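Local structure of GCN5-related N-acetyltransferase (Sphaerobacter thermophilus, 3TT2) at residues G247-V252 / Q269-V274; E70-A75 / M98-W103. The protein probably acts as an acyltransferase of the GCN5-related N-acetyltransferase family, moving an acyl group, likely acetyl from acetyl-coenzyme A, to an unidentified acceptor. One frame throughout, in Å; residues are numbered along the deposited sequence.

Interaction 1 of 2, residues G247-V252 / Q269-V274; sequences GWIGSV and QEVFGV
The flat group here is the phenyl ring of Phe272, and the end of Ile249 meets it at one corner. Ile249 CD1 lies 3.6 Å from Phe272 CE1. The ring atoms on the two sides of that corner, Phe272 CD1 and CZ, are both 4.4 Å from the same methyl, Ile249 CD1. The approach is oblique to the ring plane, and the two side chains cross at about a right angle. Met304, in a loop, also touches the Phe272 side chain.

Ile249 reaches the helix through its longer branch. CG1 stands beside the backbone N (chi1 -58°), and CD1 then continues the chain in extended form (chi2 173°). This carries the terminal methyl between two helix residues. Besides the ring, Ile249 CD1 meets one branch of Val271, 4.3 Å from Val271 CG1. Val271 CG2 is turned further away, 5.2 Å from Ile249 CD1.

The strand 246-254 and the helix 263-278 are the first two parts of a beta-alpha-beta unit that ends with strand 282-290. In the GNAT fold this unit carries the loop and helix start that bind the coenzyme A pyrophosphate in relatives. The present contact lies further along the helix and is plain packing of helix against strand. The backbones stay well apart, with the CA atoms of Ile249 and Val271 at 8.9 Å.

All three touching residues are buried, and the contact is entirely apolar. Neighbouring strands extend the same core. Ile249 also rests on Val283 and Leu285 of strand 282-290, and both Ile249 and Val271 touch Cys238 of strand 233-243. Val271 meets Leu224 of strand 223-228 as well.

Interaction 2 of 2, residues E70-A75 / M98-W103; sequences EAAAYA and MGLGTW. With SO4 (sulfate ion), chain I.
The start of helix 100-115 belongs to the GNAT segment that in relatives cradles the pyrophosphate of acetyl-CoA. Its inner side packs on strand 71-80 through Leu100. Leu100 CD2 lies 3.9 Å from Ala72 CB and 4.4 Å from Ala73 CB. One branch of the leucine thus meets two successive alanine methyls. Both can point toward the helix because Ala72 and Ala73 form a classic beta bulge opposite Val64. Phe95 also touches Ala72, and Leu104, one turn further along the helix, touches Ala73.

A sulfate ion, probably from the crystallisation liquor, sits at the N-terminal end of the helix. Gly99 is the N-cap residue, and its O accepts the bond from Trp103 N. Gly99 N donates to sulfate O4 with an N-H...O angle of 155°, although the modelled bond is very short and its exact length is doubtful. Thr102 N donates to sulfate O3 at 2.7 Å and 156°. Gly101 N lies 2.9 Å from the same O3, and Leu100 N is 3.1 Å from it. Several backbone N-H groups therefore gather round the anion, and the positive end of the helix dipole would probably favour it.

The side chain of Thr102 plays a lesser part. Its OG1 stands beside the backbone N (chi1 -72°), which brings it near the sulfate, but its bonds to O1 and O3 are weak and not settled. OG1 is also hydrogen-bonded to His145 NE2. Gly101 presents no side chain beside the sulfate.

The sulfate probably marks a phosphate position of the cofactor. An anion held by main-chain nitrogens at a glycine-rich helix start is characteristic of the GNAT pyrophosphate-binding loop.

How the interactions relate
Going along the chain from the N terminus, interaction 2 comes first. It brings 70-75 and 98-103 together across 22 residues, which include the turn from strand 71-80 into strand 84-91. Interaction 1 follows much later and closes a shorter loop of 16 residues between 247-252 and 269-274. The two loops are in series, neither nested nor crossed. They lie in different GNAT regions and on opposite sides of the chain's centre. The centres of interactions 1 and 2 are about 37 Å apart. Each ties a helix to a strand within its own half. Strands join the two halves: 148-159 lies next to 282-290, and the late strand 305-316 lies between 125-132 and 148-159.

Interaction 1 of 2, residues G247-V252 / Q269-V274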
loop_
_atom_site.group_PDB
_atom_site.type_symbol
_atom_site.label_atom_id
_atom_site.label_comp_id
_atom_site.label_asym_id
_atom_site.label_seq_id
_atom_site.Cartn_x
_atom_site.Cartn_y
_atom_site.Cartn_z
ATOM N N GLY A 247 6.172 1.293 -12.538
ATOM C CA GLY A 247 5.246 0.178 -12.434
ATOM C C GLY A 247 4.821 -0.144 -11.013
ATOM O O GLY A 247 5.599 -0.006 -10.072
ATOM N N TRP A 248 3.596 -0.613 -10.852
ATOM C CA TRP A 248 3.192 -1.138 -9.564
ATOM C C TRP A 248 2.431 -2.414 -9.799
ATOM O O TRP A 248 1.515 -2.464 -10.625
ATOM C CB TRP A 248 2.333 -0.153 -8.767
ATOM C CG TRP A 248 1.953 -0.705 -7.395
ATOM C CD1 TRP A 248 0.778 -1.308 -7.050
ATOM C CD2 TRP A 248 2.775 -0.728 -6.213
ATOM N NE1 TRP A 248 0.812 -1.691 -5.729
ATOM C CE2 TRP A 248 2.027 -1.354 -5.194
ATOM C CE3 TRP A 248 4.072 -0.287 -5.922
ATOM C CZ2 TRP A 248 2.526 -1.535 -3.899
ATOM C CZ3 TRP A 248 4.570 -0.468 -4.635
ATOM C CH2 TRP A 248 3.796 -1.085 -3.638
ATOM N N ILE A 249 2.822 -3.449 -9.074
ATOM C CA ILE A 249 2.129 -4.720 -9.172
ATOM C C ILE A 249 1.313 -4.924 -7.916
ATOM O O ILE A 249 1.856 -5.130 -6.828
ATOM C CB ILE A 249 3.116 -5.895 -9.396
ATOM C CG1 ILE A 249 3.919 -5.658 -10.662
ATOM C CG2 ILE A 249 2.388 -7.206 -9.531
ATOM C CD1 ILE A 249 4.996 -6.652 -10.843
ATOM N N GLY A 250 -0.001 -4.857 -8.063
ATOM C CA GLY A 250 -0.850 -5.052 -6.914
ATOM C C GLY A 250 -0.781 -6.466 -6.382
ATOM O O GLY A 250 -0.387 -6.690 -5.234
ATOM N N SER A 251 -1.115 -7.442 -7.218
ATOM C CA SER A 251 -1.179 -8.809 -6.716
ATOM C C SER A 251 -0.614 -9.838 -7.677
ATOM O O SER A 251 -1.092 -9.977 -8.801
ATOM C CB SER A 251 -2.629 -9.161 -6.354
ATOM O OG SER A 251 -3.479 -9.137 -7.498
ATOM N N VAL A 252 0.375 -10.587 -7.219
ATOM C CA VAL A 252 0.738 -11.800 -7.921
ATOM C C VAL A 252 0.268 -12.973 -7.060
ATOM O O VAL A 252 0.404 -12.940 -5.845
ATOM C CB VAL A 252 2.236 -11.875 -8.180
ATOM C CG1 VAL A 252 3.020 -11.712 -6.865
ATOM C CG2 VAL A 252 2.575 -13.176 -8.887
ATOM N N GLN A 269 8.336 -12.778 -13.849
ATOM C CA GLN A 269 9.327 -12.644 -14.918
ATOM C C GLN A 269 8.693 -12.176 -16.235
ATOM O O GLN A 269 9.239 -11.304 -16.918
ATOM C CB GLN A 269 10.106 -13.945 -15.109
ATOM C CG GLN A 269 11.119 -14.207 -14.013
ATOM C CD GLN A 269 11.811 -15.580 -14.122
ATOM O OE1 GLN A 269 11.243 -16.555 -14.646
ATOM N NE2 GLN A 269 13.051 -15.654 -13.618
ATOM N N GLU A 270 7.535 -12.736 -16.574
ATOM C CA GLU A 270 6.792 -12.293 -17.751
ATOM C C GLU A 270 6.320 -10.823 -17.679
ATOM O O GLU A 270 6.459 -10.080 -18.663
ATOM C CB GLU A 270 5.623 -13.231 -18.034
ATOM C CG GLU A 270 4.878 -12.945 -19.326
ATOM C CD GLU A 270 5.354 -13.771 -20.514
ATOM O OE1 GLU A 270 5.423 -13.206 -21.626
ATOM O OE2 GLU A 270 5.646 -14.977 -20.351
ATOM N N VAL A 271 5.779 -10.410 -16.527
ATOM C CA VAL A 271 5.324 -9.026 -16.328
ATOM C C VAL A 271 6.494 -8.065 -16.459
ATOM O O VAL A 271 6.372 -7.011 -17.067
ATOM C CB VAL A 271 4.647 -8.805 -14.959
ATOM C CG1 VAL A 271 4.028 -7.458 -14.907
ATOM C CG2 VAL A 271 3.559 -9.769 -14.787
ATOM N N PHE A 272 7.635 -8.448 -15.903
ATOM C CA PHE A 272 8.841 -7.649 -16.016
ATOM C C PHE A 272 9.280 -7.490 -17.471
ATOM O O PHE A 272 9.775 -6.447 -17.879
ATOM C CB PHE A 272 9.958 -8.239 -15.157
ATOM C CG PHE A 272 9.687 -8.149 -13.682
ATOM C CD1 PHE A 272 8.668 -7.358 -13.208
ATOM C CD2 PHE A 272 10.455 -8.860 -12.768
ATOM C CE1 PHE A 272 8.422 -7.270 -11.851
ATOM C CE2 PHE A 272 10.215 -8.774 -11.406
ATOM C CZ PHE A 272 9.198 -7.985 -10.948
ATOM N N GLY A 273 9.087 -8.525 -18.263
ATOM C CA GLY A 273 9.458 -8.429 -19.652
ATOM C C GLY A 273 8.601 -7.403 -20.354
ATOM O O GLY A 273 9.101 -6.634 -21.154
ATOM N N VAL A 274 7.309 -7.385 -20.045
ATOM C CA VAL A 274 6.393 -6.425 -20.651
ATOM C C VAL A 274 6.771 -4.986 -20.294
ATOM O O VAL A 274 6.766 -4.098 -21.154
ATOM C CB VAL A 274 4.955 -6.673 -20.211
ATOM C CG1 VAL A 274 4.082 -5.521 -20.626
ATOM C CG2 VAL A 274 4.435 -7.982 -20.783
#

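Interaction 2 of 2, residues E70-A75 / M98-W103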
loop_
_atom_site.group_PDB
_atom_site.type_symbol
_atom_site.label_atom_id
_atom_site.label_comp_id
_atom_site.label_asym_id
_atom_site.label_seq_id
_atom_site.Cartn_x
_atom_site.Cartn_y
_atom_site.Cartn_z
ATOM N N GLU A 70 5.463 27.224 8.036
ATOM C CA GLU A 70 5.943 26.056 7.321
ATOM C C GLU A 70 5.279 24.860 7.969
ATOM O O GLU A 70 4.872 24.923 9.135
ATOM C CB GLU A 70 7.461 25.950 7.436
ATOM C CG GLU A 70 8.099 24.794 6.667
ATOM C CD GLU A 70 8.338 25.110 5.199
ATOM O OE1 GLU A 70 8.066 26.257 4.779
ATOM O OE2 GLU A 70 8.805 24.210 4.467
ATOM N N ALA A 71 5.152 23.770 7.222
ATOM C CA ALA A 71 4.394 22.642 7.722
ATOM C C ALA A 71 5.225 21.843 8.726
ATOM O O ALA A 71 6.221 21.200 8.382
ATOM C CB ALA A 71 3.995 21.755 6.562
ATOM N N ALA A 72 4.745 21.828 9.962
ATOM C CA ALA A 72 5.430 21.165 11.061
ATOM C C ALA A 72 5.146 19.676 11.043
ATOM O O ALA A 72 6.030 18.858 11.269
ATOM C CB ALA A 72 5.017 21.774 12.387
ATOM N N ALA A 73 3.890 19.334 10.787
ATOM C CA ALA A 73 3.471 17.940 10.740
ATOM C C ALA A 73 2.227 17.777 9.875
ATOM O O ALA A 73 1.485 18.733 9.646
ATOM C CB ALA A 73 3.229 17.404 12.153
ATOM N N TYR A 74 2.025 16.565 9.373
ATOM C CA TYR A 74 0.868 16.268 8.549
ATOM C C TYR A 74 0.471 14.810 8.651
ATOM O O TYR A 74 1.334 13.935 8.722
ATOM C CB TYR A 74 1.159 16.631 7.098
ATOM C CG TYR A 74 0.252 15.988 6.073
ATOM C CD1 TYR A 74 0.594 14.784 5.478
ATOM C CD2 TYR A 74 -0.933 16.605 5.673
ATOM C CE1 TYR A 74 -0.225 14.202 4.523
ATOM C CE2 TYR A 74 -1.760 16.031 4.712
ATOM C CZ TYR A 74 -1.403 14.827 4.138
ATOM O OH TYR A 74 -2.211 14.244 3.177
ATOM N N ALA A 75 -0.834 14.556 8.614
ATOM C CA ALA A 75 -1.351 13.193 8.515
ATOM C C ALA A 75 -2.621 13.096 7.663
ATOM O O ALA A 75 -3.417 14.037 7.589
ATOM C CB ALA A 75 -1.582 12.616 9.892
HETATM N N MSE A 98 8.378 17.306 20.695
HETATM C CA MSE A 98 7.536 18.421 21.136
HETATM C C MSE A 98 6.101 18.057 21.531
HETATM O O MSE A 98 5.307 18.929 21.890
HETATM C CB MSE A 98 7.538 19.534 20.097
HETATM C CG MSE A 98 8.919 20.056 19.789
HETATM SE SE MSE A 98 8.828 21.686 18.743
HETATM C CE MSE A 98 7.994 22.848 20.066
ATOM N N GLY A 99 5.766 16.779 21.428
ATOM C CA GLY A 99 4.404 16.335 21.668
ATOM C C GLY A 99 3.579 16.322 20.393
ATOM O O GLY A 99 2.393 15.992 20.414
ATOM N N LEU A 100 4.218 16.669 19.280
ATOM C CA LEU A 100 3.540 16.789 17.996
ATOM C C LEU A 100 3.188 15.439 17.372
ATOM O O LEU A 100 2.088 15.265 16.849
ATOM C CB LEU A 100 4.389 17.610 17.030
ATOM C CG LEU A 100 3.774 18.950 16.632
ATOM C CD1 LEU A 100 3.548 19.827 17.858
ATOM C CD2 LEU A 100 4.659 19.645 15.627
ATOM N N GLY A 101 4.115 14.487 17.419
ATOM C CA GLY A 101 3.831 13.140 16.943
ATOM C C GLY A 101 2.729 12.478 17.760
ATOM O O GLY A 101 1.923 11.719 17.223
ATOM N N THR A 102 2.694 12.772 19.061
ATOM C CA THR A 102 1.623 12.294 19.940
ATOM C C THR A 102 0.285 12.905 19.529
ATOM O O THR A 102 -0.748 12.234 19.509
ATOM C CB THR A 102 1.891 12.641 21.430
ATOM O OG1 THR A 102 2.957 11.827 21.942
ATOM C CG2 THR A 102 0.645 12.415 22.269
ATOM N N TRP A 103 0.320 14.184 19.183
ATOM C CA TRP A 103 -0.879 14.884 18.784
ATOM C C TRP A 103 -1.526 14.240 17.555
ATOM O O TRP A 103 -2.716 13.929 17.577
ATOM C CB TRP A 103 -0.553 16.344 18.522
ATOM C CG TRP A 103 -1.749 17.199 18.459
ATOM C CD1 TRP A 103 -2.312 17.894 19.490
ATOM C CD2 TRP A 103 -2.556 17.458 17.306
ATOM N NE1 TRP A 103 -3.421 18.575 19.047
ATOM C CE2 TRP A 103 -3.590 18.325 17.707
ATOM C CE3 TRP A 103 -2.499 17.049 15.972
ATOM C CZ2 TRP A 103 -4.560 18.793 16.819
ATOM C CZ3 TRP A 103 -3.455 17.514 15.093
ATOM C CH2 TRP A 103 -4.474 18.378 15.520
HETATM S S SO4 I . 6.442 13.461 20.470
HETATM O O1 SO4 I . 6.371 12.476 21.560
HETATM O O2 SO4 I . 7.271 12.990 19.351
HETATM O O3 SO4 I . 5.092 13.736 19.991
HETATM O O4 SO4 I . 7.010 14.720 20.942
#